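Long-range contact in FACT-Spt16 (Cicer arietinum, PDB 5CE6), which probably binds histones H3-H4 through this N-terminal domain as part of the histone chaperone FACT, which acts on chromatin during transcription: residues 313-318 with 429-434. Residues are numbered along the deposited sequence; the frame is centred on the assembly and turned at random.
Sequences IARTFL and LADTII
Ala314 and Ala430 face each other as an antiparallel hydrogen-bonded pair, joined by Ala314 N to Ala430 O and Ala430 N to Ala314 O, both 3.0 Å. This is the tight spot: the methyls meet at 3.4 Å from CB to CB, closer than usual van der Waals contact, and a small residue suits both places. Beyond this single bridge the strands diverge, and threonine hydroxyls reach across, Thr316 OG1 to Leu428 O and Thr432 OG1 to Asn312 O. The bridge ties strand 309-319 to strand 424-435, within the metallopeptidase M24-like (pita-bread) part of Spt16.

Arg315 is long enough to span the start of the divergence. With its chain bent at chi2 (-70°), it returns NH1 to Ala314 O at 2.9 Å, on the opposite face of that carbonyl from Ala430 N. NH2 meets Asp431 OD1 on its syn side at 2.8 Å, a salt bridge with a nearly straight hydrogen bond (176°), while Ile313 CD1 lies over one guanidinium face, toward its rim. Thr444 and Lys449 also hold the buried Asp431 carboxylate. A leucine in place of Arg315 would probably leave this carboxylate without one of its cationic mates and Ala314 O without its second donor.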
loop_
_atom_site.group_PDB
_atom_site.type_symbol
_atom_site.label_atom_id
_atom_site.label_comp_id
_atom_site.label_asym_id
_atom_site.label_seq_id
_atom_site.Cartn_x
_atom_site.Cartn_y
_atom_site.Cartn_z
ATOM N N ILE A 313 -4.558 -2.163 9.602
ATOM C CA ILE A 313 -5.769 -2.384 10.391
ATOM C C ILE A 313 -6.237 -1.028 10.873
ATOM O O ILE A 313 -5.444 -0.103 11.006
ATOM C CB ILE A 313 -5.503 -3.334 11.591
ATOM C CG1 ILE A 313 -6.811 -3.915 12.145
ATOM C CG2 ILE A 313 -4.763 -2.606 12.712
ATOM C CD1 ILE A 313 -6.580 -4.800 13.378
ATOM N N ALA A 314 -7.538 -0.879 11.083
ATOM C CA ALA A 314 -8.063 0.349 11.660
ATOM C C ALA A 314 -9.270 -0.036 12.485
ATOM O O ALA A 314 -10.065 -0.881 12.066
ATOM C CB ALA A 314 -8.458 1.359 10.583
ATOM N N ARG A 315 -9.382 0.575 13.663
ATOM C CA ARG A 315 -10.516 0.326 14.559
ATOM C C ARG A 315 -11.020 1.640 15.098
ATOM O O ARG A 315 -10.269 2.603 15.201
ATOM C CB ARG A 315 -10.086 -0.571 15.721
ATOM C CG ARG A 315 -9.705 -2.002 15.319
ATOM C CD ARG A 315 -10.938 -2.800 14.892
ATOM N NE ARG A 315 -10.599 -4.187 14.534
ATOM C CZ ARG A 315 -10.342 -4.602 13.295
ATOM N NH1 ARG A 315 -10.371 -3.748 12.277
ATOM N NH2 ARG A 315 -10.066 -5.883 13.069
ATOM N N THR A 316 -12.303 1.679 15.434
ATOM C CA THR A 316 -12.890 2.839 16.082
ATOM C C THR A 316 -13.416 2.402 17.445
ATOM O O THR A 316 -14.048 1.348 17.570
ATOM C CB THR A 316 -14.037 3.392 15.255
ATOM O OG1 THR A 316 -13.530 3.784 13.980
ATOM C CG2 THR A 316 -14.653 4.608 15.932
ATOM N N PHE A 317 -13.126 3.198 18.465
ATOM C CA PHE A 317 -13.592 2.905 19.813
ATOM C C PHE A 317 -14.562 3.990 20.241
ATOM O O PHE A 317 -14.402 5.158 19.909
ATOM C CB PHE A 317 -12.402 2.791 20.771
ATOM C CG PHE A 317 -11.376 1.802 20.315
ATOM C CD1 PHE A 317 -11.545 0.443 20.551
ATOM C CD2 PHE A 317 -10.259 2.223 19.614
ATOM C CE1 PHE A 317 -10.609 -0.473 20.112
ATOM C CE2 PHE A 317 -9.317 1.307 19.170
ATOM C CZ PHE A 317 -9.491 -0.037 19.418
ATOM N N LEU A 318 -15.599 3.587 20.960
ATOM C CA LEU A 318 -16.690 4.485 21.265
ATOM C C LEU A 318 -16.780 4.602 22.777
ATOM O O LEU A 318 -16.788 3.592 23.479
ATOM C CB LEU A 318 -18.007 3.941 20.685
ATOM C CG LEU A 318 -18.238 3.986 19.164
ATOM C CD1 LEU A 318 -17.309 3.053 18.404
ATOM C CD2 LEU A 318 -19.685 3.649 18.815
ATOM N N LEU A 429 -13.205 1.467 9.796
ATOM C CA LEU A 429 -12.830 0.078 10.016
ATOM C C LEU A 429 -11.938 -0.373 8.875
ATOM O O LEU A 429 -12.261 -0.151 7.708
ATOM C CB LEU A 429 -14.066 -0.825 10.080
ATOM C CG LEU A 429 -14.878 -0.778 11.369
ATOM C CD1 LEU A 429 -16.132 -1.631 11.212
ATOM C CD2 LEU A 429 -14.037 -1.305 12.521
ATOM N N ALA A 430 -10.818 -1.008 9.199
ATOM C CA ALA A 430 -9.964 -1.570 8.153
ATOM C C ALA A 430 -9.406 -2.906 8.568
ATOM O O ALA A 430 -9.038 -3.109 9.729
ATOM C CB ALA A 430 -8.822 -0.617 7.784
ATOM N N ASP A 431 -9.334 -3.811 7.597
ATOM C CA ASP A 431 -8.634 -5.079 7.782
ATOM C C ASP A 431 -7.838 -5.454 6.550
ATOM O O ASP A 431 -8.109 -4.958 5.456
ATOM C CB ASP A 431 -9.627 -6.204 8.066
ATOM C CG ASP A 431 -10.180 -6.153 9.468
ATOM O OD1 ASP A 431 -9.498 -6.640 10.394
ATOM O OD2 ASP A 431 -11.284 -5.622 9.644
ATOM N N THR A 432 -6.882 -6.371 6.724
ATOM C CA THR A 432 -6.122 -6.914 5.586
ATOM C C THR A 432 -6.666 -8.295 5.275
ATOM O O THR A 432 -6.803 -9.132 6.168
ATOM C CB THR A 432 -4.628 -6.998 5.883
ATOM O OG1 THR A 432 -4.167 -5.693 6.232
ATOM C CG2 THR A 432 -3.860 -7.472 4.656
ATOM N N ILE A 433 -7.031 -8.525 4.019
ATOM C CA ILE A 433 -7.614 -9.826 3.671
ATOM C C ILE A 433 -6.858 -10.468 2.513
ATOM O O ILE A 433 -6.330 -9.765 1.646
ATOM C CB ILE A 433 -9.113 -9.730 3.350
ATOM C CG1 ILE A 433 -9.340 -9.094 1.986
ATOM C CG2 ILE A 433 -9.882 -8.971 4.453
ATOM C CD1 ILE A 433 -10.790 -9.179 1.549
ATOM N N ILE A 434 -6.805 -11.799 2.511
ATOM C CA ILE A 434 -6.101 -12.534 1.463
ATOM C C ILE A 434 -7.133 -13.320 0.682
ATOM O O ILE A 434 -7.950 -14.016 1.270
ATOM C CB ILE A 434 -5.094 -13.541 2.050
ATOM C CG1 ILE A 434 -4.198 -12.863 3.086
ATOM C CG2 ILE A 434 -4.268 -14.195 0.931
ATOM C CD1 ILE A 434 -3.104 -12.065 2.500
#